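Local coordinates for protein CbbY (Rhodobacter sphaeroides, PDB 4UAS) that selectively dephosphorylates xylulose-1,5-bisphosphate, a potent Rubisco inhibitor that Rubisco itself produces, as a magnesium-dependent phosphatase of the haloacid dehalogenase superfamily, at residues Val33-Asp38 / Arg60-Asp65; Arg81-Met86 / Val122-Arg127; Asp155-Ala160 / Arg182-Ala187; Cys191-Gly196 / Ala205-Leu210. One frame throughout, in Å; residues are numbered along the deposited sequence.

From the N terminus, contact 1 comes first: it brings the loop after helix 17-31 against the loop that follows helix 51-61, closing a mostly helical excursion. Contact 2 then pairs helix 71-87 with helix 119-129, across a span that includes strand 110-114. Contact 3 joins helices 155-164 and 178-186, which come before and after strand 171-175 in the chain, and contact 4 sets strand 190-193 beside the outermost strand 209-210. The four follow one another in series; none nests or crosses. Contacts 3 and 4 touch through the salt bridge between Lys-185 and Asp-208, whereas contact 1 lies remote, its centre about 32 Å from that of contact 3.

Contact 1 of 4, residues Val33-Asp38 / Arg60-Asp65; sequences VDWFWD and RHQKGD
The backbone O of Asp-65 is gripped by two donors that reach it from opposite faces of its carbonyl plane. Trp-35 NE1 bonds to Asp-65 O at 2.8 Å, with the oxygen lying in the indole plane at the ring edge. From the other face Gln-62 NE2 donates to Asp-65 O at 2.9 Å. CG of Gln-62 lies between its backbone N and carbonyl carbon (chi1 68°), and a bend at chi2 turns the chain toward the carbonyl. The amide's oxygen is used as well: Gln-62 OE1 takes the N-H of Gly-64 at 2.8 Å, met from above the carbonyl plane. The amide and indole planes stand 67° apart, the side chains crossing at about a right angle. An alanine in place of Gln-62 would probably leave Asp-65 O with the indole alone of these two donors and the turn at Gly-64 without its side-chain brace.

Asp-34 and Asp-65 each offer a backbone N-H to the other's carboxylate. Asp-65 N donates almost straight to Asp-34 OD1 at 2.9 Å, on the syn side, while Asp-34 N reaches Asp-65 OD2 at 2.9 Å from above the carboxylate plane. The two carboxylates lie stacked, Asp-34 OD1 and Asp-65 OD2 only 3.3 Å apart, a repulsion that the N-H groups and a water donating to both carboxylates probably ease.

Probably within the helical cap of this HAD phosphatase, the contact links the loop between helices 17-31 and 39-45 to the loop that follows helix 51-61; the Trp-35 ring meets Phe-28 of helix 17-31 and Phe-58 of helix 51-61 edge-to-face.

Contact 2 of 4, residues Arg81-Met86 / Val122-Arg127; sequences RFVALM and VEALCR
Ala-124 turns its methyl toward helix 71-87, where Val-83 and Met-86, one helical turn apart, receive it. Val-83 CG2 lies 4.1 Å from Ala-124 CB, and Met-86 CG packs against the same methyl at 3.9 Å. The methionine also reaches over the backbone: its CG approaches Ala-124 O to 3.4 Å. CG stands anti to the backbone N (chi1 -178°), and bends at the next two torsions fold the chain back, leaving SD 4.0 Å from Leu-125 CA and the terminal CE near Leu-125 CB. At this small residue the CA atoms of Val-83 and Ala-124 are 5.6 Å apart.

The two helical segments run almost parallel, 4° between their directions, with axes 9.1 Å apart. They join helix 71-87, probably part of the helical cap, to helix 119-129 of the Rossmann-like HAD core, which follows strand 110-114 and whose first turn carries substrate-binding residues such as Asn-121, against which Val-83 rests.

At the exposed margin Arg-127 bends at chi3, and its guanidinium meets Val-83 CG1 with an edge, while Ala-124 CA lies over one face, offset toward the rim. A water accepts from Arg-127 NH2 and donates to Val-83 O, a polar link between the helices. Farther out, Phe-82 stacks on His-20 of helix 17-31, Met-86 touches Ala-128, and Leu-125 packs on Val-9, which lies in sequence between the magnesium ligands Asp-8 and Asp-10.

Contact 3 of 4, residues Asp155-Ala160 / Arg182-Ala187; sequences DIYRLA and RAAKGA
Two helices of the HAD core, 155-164 and 178-186, meet here through the ring of Tyr-157, laid on the small residues of the second helix. The CA of Ala-184 stands over one face of the ring, 4.0 Å from its centroid and offset toward the rim, in a CH-pi contact. Ala-183 CB instead lies in the ring plane, at the edge, 3.9 Å from Tyr-157 CD1. Ala-187 closes tightly on the root of the side chain, its CB 3.5 Å from Tyr-157 CB.

The segment axes approach to 8.3 Å and cross at -50°, a close passage that fits the small residues Ala-183, Ala-184, Gly-186 and Ala-187. In the core's alpha/beta arrangement these helices are joined in sequence through strand 171-175, whose Ala-173 touches both Tyr-157 and Ala-184. The hydroxyl of Tyr-157 is hydrogen-bonded to Glu-175, next to the magnesium ligand Asp-176. A leucine in place of Tyr-157 would probably leave Glu-175 without this hydroxyl partner and Ala-184 CA without the ring face it packs against.

Toward the surface, Arg-158 runs extended from CG to NE. Its NH1 makes a salt bridge of 3.0 Å with Asp-155 OD1, which lies in the guanidinium plane and probably helps fix how that group is turned. The same guanidinium reaches across the contact, where NH2 makes a weak hydrogen bond of 3.0 Å to Gly-186 O.

Contact 4 of 4, residues Cys191-Gly196 / Ala205-Leu210; sequences CIVSPG and AGADRL
With CG anti to its carbonyl carbon (chi1 -70°), Asp-208 carries its carboxylate beside its own backbone N, and both meet Cys-191. Cys-191 N donates to Asp-208 OD2 at 2.9 Å, on the anti side of the carboxylate, while Asp-208 N returns a 2.9 Å bond to Cys-191 O. OD2 is shared with Lys-185 NZ of helix 178-186 in a salt bridge that probably helps balance its charge. Leu-210 has CG anti to the backbone N (chi1 178°), and chi2 of 64° then turns CD1 toward Val-193 CG1, 3.8 Å away. Pro-195 CD meets the same methyl of Leu-210, CD1, at 4.0 Å.

Between these two groups Val-193 N bonds almost straight to Arg-209 O at 3.0 Å, and Val-193 pairs with Leu-210 in parallel register. Strand 209-210 thus borders the parallel sheet of the HAD core, beyond strand 190-193, which bonds to strand 171-175 on its other side. A CA-H...O contact from Leu-210 to Val-193 O accompanies the pairing.

The sheet face bearing Val-193 and Leu-210 also receives Ala-207, whose CB is 3.9 Å from Val-193 CG2. On the other face Ile-192, in one of its two conformers, lies side by side with Arg-209, its CD1 3.9 Å from Arg-209 CB. The guanidinium is hydrogen-bonded to the backbone carbonyls of Glu-216, Leu-217 and Gly-222.

Contact 1 of 4, residues Val33-Asp38 / Arg60-Asp65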
loop_
_atom_site.group_PDB
_atom_site.type_symbol
_atom_site.label_atom_id
_atom_site.label_comp_id
_atom_site.label_asym_id
_atom_site.label_seq_id
_atom_site.Cartn_x
_atom_site.Cartn_y
_atom_site.Cartn_z
ATOM N N VAL A 33 15.325 9.034 -20.739
ATOM C CA VAL A 33 16.116 7.835 -20.488
ATOM C C VAL A 33 15.481 6.658 -21.192
ATOM O O VAL A 33 14.276 6.681 -21.511
ATOM C CB VAL A 33 16.372 7.525 -18.997
ATOM C CG1 VAL A 33 17.267 8.562 -18.375
ATOM C CG2 VAL A 33 15.067 7.349 -18.230
ATOM N N ASP A 34 16.251 5.606 -21.436
ATOM C CA ASP A 34 15.815 4.411 -22.109
ATOM C C ASP A 34 15.171 3.373 -21.205
ATOM O O ASP A 34 14.682 2.325 -21.689
ATOM C CB ASP A 34 16.950 3.797 -22.943
ATOM C CG ASP A 34 18.075 3.236 -22.157
ATOM O OD1 ASP A 34 18.257 3.608 -21.002
ATOM O OD2 ASP A 34 18.822 2.381 -22.702
ATOM N N TRP A 35 15.042 3.654 -19.938
ATOM C CA TRP A 35 14.524 2.680 -18.975
ATOM C C TRP A 35 13.058 2.400 -19.244
ATOM O O TRP A 35 12.270 3.288 -19.558
ATOM C CB TRP A 35 14.641 3.220 -17.523
ATOM C CG TRP A 35 15.942 3.834 -17.174
ATOM C CD1 TRP A 35 17.184 3.593 -17.706
ATOM C CD2 TRP A 35 16.139 4.746 -16.119
ATOM N NE1 TRP A 35 18.112 4.379 -17.088
ATOM C CE2 TRP A 35 17.497 5.087 -16.089
ATOM C CE3 TRP A 35 15.265 5.337 -15.186
ATOM C CZ2 TRP A 35 18.019 5.989 -15.161
ATOM C CZ3 TRP A 35 15.781 6.286 -14.276
ATOM C CH2 TRP A 35 17.154 6.572 -14.242
ATOM N N PHE A 36 12.673 1.119 -19.086
ATOM C CA PHE A 36 11.279 0.730 -19.286
ATOM C C PHE A 36 11.064 -0.561 -18.488
ATOM O O PHE A 36 11.833 -1.512 -18.648
ATOM C CB PHE A 36 10.962 0.491 -20.781
ATOM C CG PHE A 36 9.575 0.081 -20.982
ATOM C CD1 PHE A 36 8.545 1.078 -21.006
ATOM C CD2 PHE A 36 9.185 -1.186 -21.047
ATOM C CE1 PHE A 36 7.218 0.765 -21.164
ATOM C CE2 PHE A 36 7.866 -1.533 -21.175
ATOM C CZ PHE A 36 6.852 -0.579 -21.236
ATOM N N TRP A 37 10.082 -0.541 -17.608
ATOM C CA TRP A 37 9.760 -1.671 -16.780
ATOM C C TRP A 37 8.517 -2.420 -17.264
ATOM O O TRP A 37 7.399 -1.918 -17.202
ATOM C CB TRP A 37 9.520 -1.199 -15.338
ATOM C CG TRP A 37 10.741 -0.608 -14.673
ATOM C CD1 TRP A 37 11.988 -0.659 -15.073
ATOM C CD2 TRP A 37 10.734 0.098 -13.408
ATOM N NE1 TRP A 37 12.828 -0.008 -14.202
ATOM C CE2 TRP A 37 12.075 0.452 -13.149
ATOM C CE3 TRP A 37 9.759 0.464 -12.473
ATOM C CZ2 TRP A 37 12.447 1.131 -11.990
ATOM C CZ3 TRP A 37 10.156 1.149 -11.351
ATOM C CH2 TRP A 37 11.470 1.476 -11.098
ATOM N N ASP A 38 8.758 -3.601 -17.841
ATOM C CA ASP A 38 7.673 -4.481 -18.229
ATOM C C ASP A 38 7.112 -5.192 -17.003
ATOM O O ASP A 38 7.671 -5.105 -15.912
ATOM C CB ASP A 38 8.019 -5.404 -19.410
ATOM C CG ASP A 38 9.131 -6.347 -19.172
ATOM O OD1 ASP A 38 9.372 -6.809 -18.024
ATOM O OD2 ASP A 38 9.808 -6.729 -20.232
ATOM N N ARG A 60 21.175 -0.048 -9.483
ATOM C CA ARG A 60 22.380 -0.776 -9.072
ATOM C C ARG A 60 22.885 -1.744 -10.091
ATOM O O ARG A 60 24.076 -2.006 -10.132
ATOM C CB ARG A 60 22.220 -1.481 -7.749
ATOM C CG ARG A 60 22.304 -0.514 -6.569
ATOM C CD ARG A 60 22.450 -1.199 -5.195
ATOM N NE ARG A 60 21.306 -2.062 -4.866
ATOM C CZ ARG A 60 20.190 -1.715 -4.194
ATOM N NH1 ARG A 60 19.928 -0.447 -3.832
ATOM N NH2 ARG A 60 19.264 -2.660 -4.012
ATOM N N HIS A 61 22.000 -2.278 -10.925
ATOM C CA HIS A 61 22.323 -3.360 -11.852
ATOM C C HIS A 61 22.044 -3.057 -13.311
ATOM O O HIS A 61 22.640 -3.686 -14.181
ATOM C CB HIS A 61 21.569 -4.648 -11.465
ATOM C CG HIS A 61 21.756 -5.048 -10.020
ATOM N ND1 HIS A 61 22.998 -5.401 -9.540
ATOM C CD2 HIS A 61 20.899 -5.136 -8.968
ATOM C CE1 HIS A 61 22.911 -5.668 -8.254
ATOM N NE2 HIS A 61 21.644 -5.518 -7.880
ATOM N N GLN A 62 21.201 -2.097 -13.643
ATOM C CA GLN A 62 20.804 -1.896 -14.990
ATOM C C GLN A 62 21.944 -1.348 -15.864
ATOM O O GLN A 62 22.747 -0.599 -15.415
ATOM C CB GLN A 62 19.601 -0.994 -15.060
ATOM C CG GLN A 62 19.800 0.464 -14.671
ATOM C CD GLN A 62 20.096 1.407 -15.837
ATOM O OE1 GLN A 62 19.616 1.179 -16.970
ATOM N NE2 GLN A 62 20.835 2.457 -15.565
ATOM N N LYS A 63 21.904 -1.646 -17.163
ATOM C CA LYS A 63 22.966 -1.316 -18.119
ATOM C C LYS A 63 22.566 -0.287 -19.155
ATOM O O LYS A 63 23.276 -0.074 -20.141
ATOM C CB LYS A 63 23.437 -2.624 -18.762
ATOM C CG LYS A 63 24.004 -3.645 -17.790
ATOM C CD LYS A 63 25.218 -3.081 -17.028
ATOM C CE LYS A 63 25.416 -3.627 -15.623
ATOM N NZ LYS A 63 25.216 -5.094 -15.569
ATOM N N GLY A 64 21.458 0.385 -18.955
ATOM C CA GLY A 64 21.020 1.446 -19.820
ATOM C C GLY A 64 21.551 2.808 -19.354
ATOM O O GLY A 64 22.631 2.859 -18.769
ATOM N N ASP A 65 20.816 3.870 -19.642
ATOM C CA ASP A 65 21.311 5.191 -19.417
ATOM C C ASP A 65 21.601 5.431 -17.941
ATOM O O ASP A 65 20.869 4.935 -17.084
ATOM C CB ASP A 65 20.284 6.243 -19.874
ATOM C CG ASP A 65 20.033 6.271 -21.338
ATOM O OD1 ASP A 65 20.967 5.940 -22.127
ATOM O OD2 ASP A 65 18.931 6.788 -21.722
HETATM O O HOH W 1 21.542 3.287 -22.855
#

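Contact 2 of 4, residues Arg81-Met86 / Val122-Arg127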
loop_
_atom_site.group_PDB
_atom_site.type_symbol
_atom_site.label_atom_id
_atom_site.label_comp_id
_atom_site.label_asym_id
_atom_site.label_seq_id
_atom_site.Cartn_x
_atom_site.Cartn_y
_atom_site.Cartn_z
ATOM N N ARG A 81 3.038 12.379 -11.539
ATOM C CA ARG A 81 2.338 11.699 -12.630
ATOM C C ARG A 81 1.292 10.720 -12.090
ATOM O O ARG A 81 0.185 10.677 -12.626
ATOM C CB ARG A 81 3.306 11.012 -13.605
ATOM C CG ARG A 81 4.130 11.921 -14.506
ATOM C CD ARG A 81 4.987 11.216 -15.562
ATOM N NE ARG A 81 5.600 12.178 -16.443
ATOM C CZ ARG A 81 5.094 12.524 -17.636
ATOM N NH1 ARG A 81 5.717 13.435 -18.379
ATOM N NH2 ARG A 81 4.003 11.934 -18.133
ATOM N N PHE A 82 1.646 9.954 -11.069
ATOM C CA PHE A 82 0.671 9.043 -10.467
ATOM C C PHE A 82 -0.550 9.789 -9.924
ATOM O O PHE A 82 -1.684 9.358 -10.119
ATOM C CB PHE A 82 1.327 8.257 -9.353
ATOM C CG PHE A 82 0.397 7.271 -8.677
ATOM C CD1 PHE A 82 0.148 6.019 -9.241
ATOM C CD2 PHE A 82 -0.268 7.595 -7.523
ATOM C CE1 PHE A 82 -0.657 5.149 -8.630
ATOM C CE2 PHE A 82 -1.080 6.728 -6.926
ATOM C CZ PHE A 82 -1.300 5.506 -7.455
ATOM N N VAL A 83 -0.306 10.891 -9.208
ATOM C CA VAL A 83 -1.396 11.676 -8.678
ATOM C C VAL A 83 -2.354 12.136 -9.798
ATOM O O VAL A 83 -3.567 12.096 -9.659
ATOM C CB VAL A 83 -0.825 12.846 -7.851
ATOM C CG1 VAL A 83 -1.898 13.920 -7.519
ATOM C CG2 VAL A 83 -0.182 12.334 -6.575
ATOM N N ALA A 84 -1.781 12.597 -10.919
ATOM C CA ALA A 84 -2.593 13.046 -12.047
ATOM C C ALA A 84 -3.373 11.872 -12.652
ATOM O O ALA A 84 -4.572 11.984 -12.947
ATOM C CB ALA A 84 -1.767 13.727 -13.120
ATOM N N LEU A 85 -2.710 10.716 -12.787
ATOM C CA LEU A 85 -3.391 9.543 -13.355
ATOM C C LEU A 85 -4.527 9.069 -12.469
ATOM O O LEU A 85 -5.593 8.695 -12.968
ATOM C CB LEU A 85 -2.396 8.430 -13.643
ATOM C CG LEU A 85 -1.404 8.592 -14.801
ATOM C CD1 LEU A 85 -0.266 7.574 -14.715
ATOM C CD2 LEU A 85 -2.143 8.505 -16.107
ATOM N N MET A 86 -4.314 9.094 -11.155
ATOM C CA MET A 86 -5.329 8.743 -10.224
ATOM C C MET A 86 -6.558 9.617 -10.359
ATOM O O MET A 86 -7.692 9.108 -10.242
ATOM C CB MET A 86 -4.748 8.810 -8.822
ATOM C CG MET A 86 -5.715 8.415 -7.748
ATOM S SD MET A 86 -6.372 6.735 -7.810
ATOM C CE MET A 86 -4.916 5.891 -7.591
ATOM N N VAL A 122 -1.606 8.479 -1.203
ATOM C CA VAL A 122 -2.724 8.149 -0.347
ATOM C C VAL A 122 -3.860 9.162 -0.565
ATOM O O VAL A 122 -5.024 8.834 -0.630
ATOM C CB VAL A 122 -2.279 8.095 1.112
ATOM C CG1 VAL A 122 -3.450 7.807 2.057
ATOM C CG2 VAL A 122 -1.192 7.092 1.355
ATOM N N GLU A 123 -3.461 10.454 -0.522
ATOM C CA GLU A 123 -4.446 11.515 -0.686
ATOM C C GLU A 123 -5.148 11.419 -2.027
ATOM O O GLU A 123 -6.358 11.539 -2.103
ATOM C CB GLU A 123 -3.784 12.896 -0.536
ATOM C CG GLU A 123 -3.387 13.203 0.895
ATOM C CD GLU A 123 -4.582 13.464 1.755
ATOM O OE1 GLU A 123 -5.792 13.551 1.290
ATOM O OE2 GLU A 123 -4.362 13.654 2.968
ATOM N N ALA A 124 -4.389 11.148 -3.080
ATOM C CA ALA A 124 -4.994 11.046 -4.418
ATOM C C ALA A 124 -5.976 9.881 -4.482
ATOM O O ALA A 124 -7.071 9.988 -5.035
ATOM C CB ALA A 124 -3.864 10.916 -5.447
ATOM N N LEU A 125 -5.605 8.728 -3.906
ATOM C CA LEU A 125 -6.495 7.609 -3.865
ATOM C C LEU A 125 -7.771 7.858 -3.096
ATOM O O LEU A 125 -8.851 7.518 -3.537
ATOM C CB LEU A 125 -5.751 6.372 -3.323
ATOM C CG LEU A 125 -6.597 5.094 -3.253
ATOM C CD1 LEU A 125 -5.638 3.874 -3.216
ATOM C CD2 LEU A 125 -7.320 4.956 -1.913
ATOM N N CYS A 126 -7.672 8.509 -1.960
ATOM C CA CYS A 126 -8.854 8.804 -1.186
ATOM C C CYS A 126 -9.774 9.806 -1.874
ATOM O O CYS A 126 -10.989 9.575 -1.925
ATOM C CB CYS A 126 -8.495 9.275 0.215
ATOM S SG CYS A 126 -7.783 8.000 1.240
ATOM N N ARG A 127 -9.202 10.844 -2.547
ATOM C CA ARG A 127 -10.040 11.775 -3.280
ATOM C C ARG A 127 -10.820 11.006 -4.363
ATOM O O ARG A 127 -12.034 11.243 -4.556
ATOM C CB ARG A 127 -9.242 12.931 -3.839
ATOM C CG ARG A 127 -8.760 13.914 -2.826
ATOM C CD ARG A 127 -8.220 15.157 -3.549
ATOM N NE ARG A 127 -7.087 14.835 -4.481
ATOM C CZ ARG A 127 -5.778 14.790 -4.126
ATOM N NH1 ARG A 127 -5.426 15.033 -2.874
ATOM N NH2 ARG A 127 -4.811 14.502 -5.002
HETATM O O HOH W 2 -5.182 13.304 -7.672
#

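Contact 3 of 4, residues Asp155-Ala160 / Arg182-Ala187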
loop_
_atom_site.group_PDB
_atom_site.type_symbol
_atom_site.label_atom_id
_atom_site.label_comp_id
_atom_site.label_asym_id
_atom_site.label_seq_id
_atom_site.Cartn_x
_atom_site.Cartn_y
_atom_site.Cartn_z
ATOM N N ASP A 155 8.094 -1.360 11.370
ATOM C CA ASP A 155 8.091 -0.023 11.963
ATOM C C ASP A 155 6.891 0.835 11.570
ATOM O O ASP A 155 6.412 1.583 12.417
ATOM C CB ASP A 155 9.411 0.638 11.696
ATOM C CG ASP A 155 10.561 -0.015 12.553
ATOM O OD1 ASP A 155 10.223 -0.810 13.496
ATOM O OD2 ASP A 155 11.719 0.330 12.338
ATOM N N ILE A 156 6.400 0.780 10.339
ATOM C CA ILE A 156 5.293 1.618 9.954
ATOM C C ILE A 156 4.017 1.214 10.730
ATOM O O ILE A 156 3.188 2.069 11.070
ATOM C CB ILE A 156 5.063 1.566 8.431
ATOM C CG1 ILE A 156 4.214 2.740 7.958
ATOM C CG2 ILE A 156 4.572 0.220 7.950
ATOM C CD1 ILE A 156 4.878 4.110 8.143
ATOM N N TYR A 157 3.818 -0.082 10.986
ATOM C CA TYR A 157 2.722 -0.542 11.807
ATOM C C TYR A 157 2.863 -0.145 13.248
ATOM O O TYR A 157 1.899 0.224 13.917
ATOM C CB TYR A 157 2.519 -2.059 11.671
ATOM C CG TYR A 157 1.782 -2.505 10.414
ATOM C CD1 TYR A 157 2.398 -3.122 9.362
ATOM C CD2 TYR A 157 0.414 -2.316 10.338
ATOM C CE1 TYR A 157 1.674 -3.545 8.240
ATOM C CE2 TYR A 157 -0.314 -2.724 9.253
ATOM C CZ TYR A 157 0.307 -3.318 8.189
ATOM O OH TYR A 157 -0.446 -3.752 7.143
ATOM N N ARG A 158 4.089 -0.228 13.781
ATOM C CA ARG A 158 4.346 0.262 15.147
ATOM C C ARG A 158 4.037 1.735 15.288
ATOM O O ARG A 158 3.463 2.147 16.313
ATOM C CB ARG A 158 5.781 -0.042 15.532
ATOM C CG ARG A 158 6.074 -1.534 15.633
ATOM C CD ARG A 158 7.525 -1.854 15.894
ATOM N NE ARG A 158 7.723 -3.282 16.038
ATOM C CZ ARG A 158 8.734 -3.979 15.583
ATOM N NH1 ARG A 158 9.725 -3.426 14.867
ATOM N NH2 ARG A 158 8.740 -5.267 15.845
ATOM N N LEU A 159 4.373 2.522 14.285
ATOM C CA LEU A 159 4.036 3.961 14.295
ATOM C C LEU A 159 2.528 4.127 14.346
ATOM O O LEU A 159 1.984 4.863 15.171
ATOM C CB LEU A 159 4.649 4.620 13.059
ATOM C CG LEU A 159 4.143 6.021 12.747
ATOM C CD1 LEU A 159 4.308 6.986 13.855
ATOM C CD2 LEU A 159 4.677 6.501 11.416
ATOM N N ALA A 160 1.802 3.453 13.430
ATOM C CA ALA A 160 0.376 3.587 13.367
ATOM C C ALA A 160 -0.270 3.200 14.683
ATOM O O ALA A 160 -1.221 3.868 15.143
ATOM C CB ALA A 160 -0.160 2.731 12.227
ATOM N N ARG A 182 4.499 -9.842 6.729
ATOM C CA ARG A 182 5.617 -9.898 7.674
ATOM C C ARG A 182 5.666 -8.669 8.573
ATOM O O ARG A 182 5.939 -8.767 9.783
ATOM C CB ARG A 182 6.938 -10.048 6.929
ATOM C CG ARG A 182 7.115 -11.393 6.260
ATOM C CD ARG A 182 8.336 -11.422 5.348
ATOM N NE ARG A 182 9.543 -11.263 6.109
ATOM C CZ ARG A 182 10.703 -10.906 5.605
ATOM N NH1 ARG A 182 10.826 -10.625 4.338
ATOM N NH2 ARG A 182 11.717 -10.844 6.411
ATOM N N ALA A 183 5.438 -7.497 7.998
ATOM C CA ALA A 183 5.458 -6.245 8.738
ATOM C C ALA A 183 4.356 -6.255 9.766
ATOM O O ALA A 183 4.602 -5.857 10.930
ATOM C CB ALA A 183 5.311 -5.096 7.778
ATOM N N ALA A 184 3.129 -6.651 9.394
ATOM C CA ALA A 184 2.048 -6.689 10.348
ATOM C C ALA A 184 2.311 -7.648 11.475
ATOM O O ALA A 184 2.101 -7.339 12.655
ATOM C CB ALA A 184 0.741 -7.027 9.622
ATOM N N LYS A 185 2.745 -8.843 11.126
ATOM C CA LYS A 185 3.001 -9.859 12.147
ATOM C C LYS A 185 4.088 -9.447 13.118
ATOM O O LYS A 185 4.007 -9.699 14.332
ATOM C CB LYS A 185 3.306 -11.201 11.492
ATOM C CG LYS A 185 2.117 -11.843 10.850
ATOM C CD LYS A 185 1.295 -12.511 12.028
ATOM C CE LYS A 185 -0.100 -12.792 11.620
ATOM N NZ LYS A 185 -0.747 -13.589 12.730
ATOM N N GLY A 186 5.128 -8.775 12.621
ATOM C CA GLY A 186 6.206 -8.243 13.481
ATOM C C GLY A 186 5.738 -7.197 14.454
ATOM O O GLY A 186 6.361 -6.985 15.477
ATOM N N ALA A 187 4.637 -6.506 14.131
ATOM C CA ALA A 187 4.018 -5.528 15.007
ATOM C C ALA A 187 2.995 -6.159 15.947
ATOM O O ALA A 187 2.331 -5.472 16.682
ATOM C CB ALA A 187 3.407 -4.409 14.173
#

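Contact 4 of 4, residues Cys191-Gly196 / Ala205-Leu210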
loop_
_atom_site.group_PDB
_atom_site.type_symbol
_atom_site.label_atom_id
_atom_site.label_comp_id
_atom_site.label_asym_id
_atom_site.label_seq_id
_atom_site.Cartn_x
_atom_site.Cartn_y
_atom_site.Cartn_z
ATOM N N CYS A 191 -3.472 -10.645 10.828
ATOM C CA CYS A 191 -3.399 -10.086 9.479
ATOM C C CYS A 191 -4.223 -10.976 8.511
ATOM O O CYS A 191 -4.053 -12.180 8.467
ATOM C CB CYS A 191 -1.947 -10.025 9.030
ATOM S SG CYS A 191 -1.708 -9.268 7.398
ATOM N N ILE A 192 -5.150 -10.299 7.843
ATOM C CA ILE A 192 -5.983 -10.879 6.768
ATOM C C ILE A 192 -5.360 -10.497 5.440
ATOM O O ILE A 192 -5.205 -9.315 5.174
ATOM C CB ILE A 192 -7.350 -10.221 6.777
ATOM C CG1 ILE A 192 -7.953 -10.207 8.184
ATOM C CG2 ILE A 192 -8.238 -10.942 5.775
ATOM C CD1 ILE A 192 -8.030 -11.570 8.802
ATOM N N VAL A 193 -5.027 -11.506 4.623
ATOM C CA VAL A 193 -4.422 -11.295 3.344
ATOM C C VAL A 193 -5.417 -11.604 2.224
ATOM O O VAL A 193 -6.016 -12.681 2.226
ATOM C CB VAL A 193 -3.121 -12.099 3.176
ATOM C CG1 VAL A 193 -2.569 -11.955 1.770
ATOM C CG2 VAL A 193 -2.088 -11.711 4.202
ATOM N N SER A 194 -5.470 -10.744 1.216
ATOM C CA SER A 194 -6.099 -11.080 -0.079
ATOM C C SER A 194 -5.157 -10.633 -1.163
ATOM O O SER A 194 -4.931 -9.435 -1.335
ATOM C CB SER A 194 -7.439 -10.440 -0.281
ATOM O OG SER A 194 -8.013 -10.907 -1.523
ATOM N N PRO A 195 -4.508 -11.576 -1.888
ATOM C CA PRO A 195 -3.523 -11.168 -2.905
ATOM C C PRO A 195 -4.135 -10.597 -4.138
ATOM O O PRO A 195 -5.344 -10.622 -4.331
ATOM C CB PRO A 195 -2.737 -12.429 -3.169
ATOM C CG PRO A 195 -3.658 -13.465 -2.884
ATOM C CD PRO A 195 -4.656 -13.050 -1.802
ATOM N N GLY A 196 -3.295 -10.100 -4.986
ATOM C CA GLY A 196 -3.717 -9.585 -6.266
ATOM C C GLY A 196 -2.734 -9.973 -7.291
ATOM O O GLY A 196 -1.912 -10.870 -7.090
ATOM N N ALA A 205 2.298 -17.871 4.715
ATOM C CA ALA A 205 2.333 -18.596 5.951
ATOM C C ALA A 205 2.081 -17.684 7.134
ATOM O O ALA A 205 2.679 -16.616 7.274
ATOM C CB ALA A 205 3.688 -19.337 6.096
ATOM N N GLY A 206 1.199 -18.158 7.985
ATOM C CA GLY A 206 0.830 -17.399 9.177
ATOM C C GLY A 206 -0.208 -16.312 8.982
ATOM O O GLY A 206 -0.576 -15.714 9.985
ATOM N N ALA A 207 -0.707 -16.077 7.767
ATOM C CA ALA A 207 -1.831 -15.212 7.663
ATOM C C ALA A 207 -2.958 -15.793 8.475
ATOM O O ALA A 207 -3.206 -17.003 8.487
ATOM C CB ALA A 207 -2.252 -15.072 6.184
ATOM N N ASP A 208 -3.688 -14.948 9.163
ATOM C CA ASP A 208 -4.828 -15.434 9.998
ATOM C C ASP A 208 -6.006 -15.888 9.110
ATOM O O ASP A 208 -6.687 -16.828 9.454
ATOM C CB ASP A 208 -5.211 -14.371 10.959
ATOM C CG ASP A 208 -4.114 -14.229 11.989
ATOM O OD1 ASP A 208 -4.073 -14.965 12.990
ATOM O OD2 ASP A 208 -3.229 -13.357 11.736
ATOM N N ARG A 209 -6.239 -15.170 8.000
ATOM C CA ARG A 209 -7.122 -15.642 6.929
ATOM C C ARG A 209 -6.425 -15.263 5.621
ATOM O O ARG A 209 -5.766 -14.259 5.513
ATOM C CB ARG A 209 -8.517 -15.031 6.976
ATOM C CG ARG A 209 -9.291 -15.305 8.251
ATOM C CD ARG A 209 -10.666 -14.672 8.280
ATOM N NE ARG A 209 -11.574 -15.209 7.283
ATOM C CZ ARG A 209 -12.719 -14.631 6.985
ATOM N NH1 ARG A 209 -13.109 -13.511 7.590
ATOM N NH2 ARG A 209 -13.473 -15.119 6.000
ATOM N N LEU A 210 -6.682 -16.106 4.598
ATOM C CA LEU A 210 -6.182 -15.891 3.244
ATOM C C LEU A 210 -7.406 -15.965 2.351
ATOM O O LEU A 210 -8.015 -17.044 2.237
ATOM C CB LEU A 210 -5.119 -16.880 2.858
ATOM C CG LEU A 210 -4.581 -16.776 1.465
ATOM C CD1 LEU A 210 -3.872 -15.442 1.256
ATOM C CD2 LEU A 210 -3.608 -17.911 1.188
#